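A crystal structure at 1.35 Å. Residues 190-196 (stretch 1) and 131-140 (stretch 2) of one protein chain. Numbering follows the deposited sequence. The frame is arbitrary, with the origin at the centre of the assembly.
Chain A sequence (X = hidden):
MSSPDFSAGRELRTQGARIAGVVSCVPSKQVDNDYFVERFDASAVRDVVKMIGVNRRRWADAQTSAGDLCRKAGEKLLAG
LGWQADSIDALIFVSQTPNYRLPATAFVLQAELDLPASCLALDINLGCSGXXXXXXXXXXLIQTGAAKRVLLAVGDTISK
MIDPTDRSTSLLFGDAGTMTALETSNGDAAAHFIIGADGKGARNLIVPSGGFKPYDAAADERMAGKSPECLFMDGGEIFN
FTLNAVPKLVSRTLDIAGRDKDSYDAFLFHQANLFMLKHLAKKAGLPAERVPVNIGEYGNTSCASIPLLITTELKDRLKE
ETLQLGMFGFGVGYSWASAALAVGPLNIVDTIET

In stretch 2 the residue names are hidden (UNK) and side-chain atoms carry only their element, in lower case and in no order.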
# COMPACT_ATOMS: atom_id res chain seq x y z
N ALA A 190 17.16 -11.60 -9.53
CA ALA A 190 15.82 -12.16 -9.34
C ALA A 190 15.04 -11.43 -8.25
O ALA A 190 15.63 -10.93 -7.29
CB ALA A 190 15.90 -13.62 -9.01
N ALA A 191 13.72 -11.40 -8.38
CA ALA A 191 12.84 -10.91 -7.34
C ALA A 191 12.03 -12.08 -6.81
O ALA A 191 11.62 -12.96 -7.58
CB ALA A 191 11.92 -9.83 -7.87
N HIS A 192 11.79 -12.11 -5.50
CA HIS A 192 11.05 -13.19 -4.85
C HIS A 192 9.84 -12.63 -4.13
O HIS A 192 9.89 -11.53 -3.54
CB HIS A 192 11.93 -13.91 -3.84
CG HIS A 192 13.13 -14.55 -4.45
ND1 HIS A 192 13.12 -15.84 -4.92
CD2 HIS A 192 14.36 -14.06 -4.71
CE1 HIS A 192 14.31 -16.13 -5.42
NE2 HIS A 192 15.08 -15.07 -5.30
N PHE A 193 8.73 -13.37 -4.18
CA PHE A 193 7.46 -12.94 -3.63
C PHE A 193 6.77 -14.11 -2.96
O PHE A 193 6.95 -15.26 -3.37
CB PHE A 193 6.53 -12.44 -4.72
CG PHE A 193 7.12 -11.38 -5.60
CD1 PHE A 193 7.83 -11.72 -6.74
CD2 PHE A 193 6.94 -10.03 -5.32
CE1 PHE A 193 8.37 -10.73 -7.56
CE2 PHE A 193 7.46 -9.06 -6.14
CZ PHE A 193 8.19 -9.40 -7.25
N ILE A 194 5.99 -13.81 -1.92
CA ILE A 194 5.10 -14.79 -1.29
C ILE A 194 3.74 -14.14 -1.17
O ILE A 194 3.64 -12.97 -0.77
CB ILE A 194 5.59 -15.25 0.09
CG1 ILE A 194 7.01 -15.83 -0.03
CG2 ILE A 194 4.60 -16.27 0.68
CD1 ILE A 194 7.56 -16.42 1.27
N ILE A 195 2.68 -14.83 -1.59
CA ILE A 195 1.33 -14.27 -1.57
C ILE A 195 0.36 -15.26 -0.94
O ILE A 195 0.28 -16.41 -1.40
CB ILE A 195 0.82 -13.88 -2.98
CG1 ILE A 195 1.78 -12.90 -3.66
CG2 ILE A 195 -0.57 -13.28 -2.88
CD1 ILE A 195 1.37 -12.55 -5.11
N GLY A 196 -0.33 -14.87 0.12
CA GLY A 196 -1.27 -15.74 0.81
C GLY A 196 -2.62 -15.10 1.03
O GLY A 196 -2.74 -13.88 1.03
N UNK A 131 0.62 -3.95 -2.48
CA UNK A 131 1.78 -3.44 -3.22
C UNK A 131 2.70 -4.57 -3.69
O UNK A 131 3.08 -4.60 -4.86
c UNK A 131 3.56 -1.65 -3.31
c UNK A 131 2.53 -2.36 -2.45
c UNK A 131 5.85 -1.14 -3.80
o UNK A 131 6.42 0.34 -5.57
c UNK A 131 4.11 -0.18 -5.13
c UNK A 131 3.18 -0.82 -4.36
c UNK A 131 4.92 -1.78 -3.05
c UNK A 131 5.45 -0.32 -4.84
N UNK A 132 3.07 -5.51 -2.80
CA UNK A 132 3.94 -6.59 -3.31
C UNK A 132 3.27 -7.41 -4.41
O UNK A 132 3.92 -7.89 -5.32
c UNK A 132 4.25 -7.42 -2.07
c UNK A 132 2.90 -5.61 -1.35
c UNK A 132 4.08 -6.45 -0.95
N UNK A 133 1.95 -7.58 -4.33
CA UNK A 133 1.21 -8.29 -5.39
C UNK A 133 1.23 -7.55 -6.71
O UNK A 133 1.37 -8.17 -7.77
n UNK A 133 -2.25 -10.61 -4.40
c UNK A 133 -1.72 -9.90 -3.43
c UNK A 133 -0.24 -8.55 -4.95
c UNK A 133 -0.35 -9.36 -3.66
o UNK A 133 -2.29 -9.73 -2.33
N UNK A 134 1.08 -6.23 -6.65
CA UNK A 134 1.18 -5.40 -7.85
C UNK A 134 2.56 -5.49 -8.49
O UNK A 134 2.69 -5.59 -9.72
c UNK A 134 0.86 -3.96 -7.53
N UNK A 135 3.60 -5.45 -7.66
CA UNK A 135 4.96 -5.60 -8.16
C UNK A 135 5.13 -6.94 -8.86
O UNK A 135 5.65 -7.02 -9.97
c UNK A 135 6.77 -3.16 -7.42
c UNK A 135 6.23 -4.12 -6.41
c UNK A 135 7.21 -4.23 -5.25
c UNK A 135 5.99 -5.50 -7.01
N UNK A 136 4.68 -8.02 -8.22
CA UNK A 136 4.79 -9.33 -8.82
C UNK A 136 4.04 -9.40 -10.15
O UNK A 136 4.58 -9.88 -11.16
c UNK A 136 4.29 -10.44 -7.88
n UNK A 136 4.48 -13.51 -9.88
c UNK A 136 2.84 -12.22 -9.07
c UNK A 136 2.10 -14.14 -10.41
c UNK A 136 4.09 -11.69 -8.63
c UNK A 136 0.80 -13.74 -10.21
c UNK A 136 5.05 -12.49 -9.13
c UNK A 136 1.50 -11.85 -8.87
c UNK A 136 0.50 -12.60 -9.45
c UNK A 136 3.12 -13.36 -9.84
N UNK A 137 2.79 -8.91 -10.18
CA UNK A 137 2.01 -9.04 -11.39
C UNK A 137 2.66 -8.27 -12.52
O UNK A 137 2.77 -8.75 -13.65
c UNK A 137 0.58 -8.57 -11.17
c UNK A 137 -1.71 -8.35 -12.04
c UNK A 137 -0.31 -8.79 -12.40
c UNK A 137 -0.30 -10.25 -12.86
N UNK A 138 3.08 -7.06 -12.23
CA UNK A 138 3.73 -6.25 -13.24
C UNK A 138 5.02 -6.84 -13.76
O UNK A 138 5.30 -6.83 -14.97
N UNK A 139 5.84 -7.37 -12.86
CA UNK A 139 7.09 -7.98 -13.26
C UNK A 139 6.85 -9.27 -14.04
O UNK A 139 7.58 -9.58 -14.98
c UNK A 139 8.50 -6.93 -11.45
s UNK A 139 9.89 -7.16 -10.33
c UNK A 139 8.02 -8.22 -12.06
c UNK A 139 10.43 -5.46 -10.17
N UNK A 140 5.80 -10.02 -13.69
CA UNK A 140 5.42 -11.19 -14.46
C UNK A 140 5.01 -10.79 -15.89
O UNK A 140 5.43 -11.47 -16.84
c UNK A 140 4.27 -11.93 -13.75
n UNK A 140 2.93 -12.96 -15.41
o UNK A 140 4.23 -14.26 -14.22
c UNK A 140 3.81 -13.15 -14.50

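Position 131 carries one carbon followed by a ring of six carbons that bears a single oxygen, and it lies out of reach of the strand. A phenol of this kind is tyrosine, Y131. Its hydroxyl is hydrogen-bonded elsewhere in the structure, which suits a buried polar group.

At position 132 three carbons close a ring onto the backbone nitrogen. CB points sideways, and the contact with the strand comes through the backbone, whose O lies 3.7 Å from F193 CD2. The closed ring is the signature of proline, P132. Its ring nitrogen has no hydrogen, so P132 cannot donate a helical backbone bond; its carbonyl still accepts one from the nitrogen of position 136, and the helix carries on past it.

Position 133 has three carbons in a row, the third carrying one oxygen and one nitrogen. CB starts sideways, but the extended chain brings its end nearer the strand, where its nitrogen lies 3.5 Å from I195 CG2. The terminal amide and the length of the chain give glutamine, Q133. This is packing of an amide against a methyl, at a partly exposed place where a polar end is at home.

Position 134 has a lone carbon, which points away from the strand and does not touch it. This is alanine, A134, whose small apolar methyl suits a buried site.

At position 135 four carbons fork at the second. CB points toward the strand and comes 3.9 Å from F193 CE2. This is leucine, L135, its apolar chain fitting a buried setting.

Position 136 shows one carbon and then fused five- and six-membered rings holding eight carbons and one nitrogen. Its CB sits over one face of the F193 ring, 3.6 Å from the ring centroid and only 9° off the normal, a CH-pi contact. The rings then lead away, turning an edge toward the F193 face with the planes at 66°. The fused system is an indole, hence tryptophan, W136, and W136 CE3 lies 3.8 Å from I195 CD1. One large side chain thus meets two strand residues.

At position 137 four carbons again fork at the second, but CB points away and nothing touches the strand. This is leucine, L137, a helix-compatible residue at a partly exposed site outside this contact.

Position 138 has no side-chain atoms and is out of reach of the strand: glycine, G138. It takes up little room at a buried site, and its helical phi/psi of -62/-42 and the bond from G138 N to A134 O keep the helix intact.

Position 139 is an unbranched chain of two carbons, a sulfur and a carbon. Its sulfur lies 4.2 Å from A191 CB and also 4.2 Å from F193 CZ, at the edge of that ring. This is methionine, M139, one long apolar chain reaching both.

Position 140, out of reach of the strand, has two carbons, the second carrying one oxygen and one nitrogen: asparagine, N140, whose amide is compatible with partial exposure.

The contact buries 362 Å² without a hydrogen bond across it. Alternate strand residues A191, F193 and I195 point toward the helix, whose axis passes 8.9 Å from the strand's at 124°. F193 is the centre, meeting P132, L135, W136 and M139, while A191 packs against M139 and I195 against Q133 and W136.

Stretch 2 131-140: YPQALWLGMN
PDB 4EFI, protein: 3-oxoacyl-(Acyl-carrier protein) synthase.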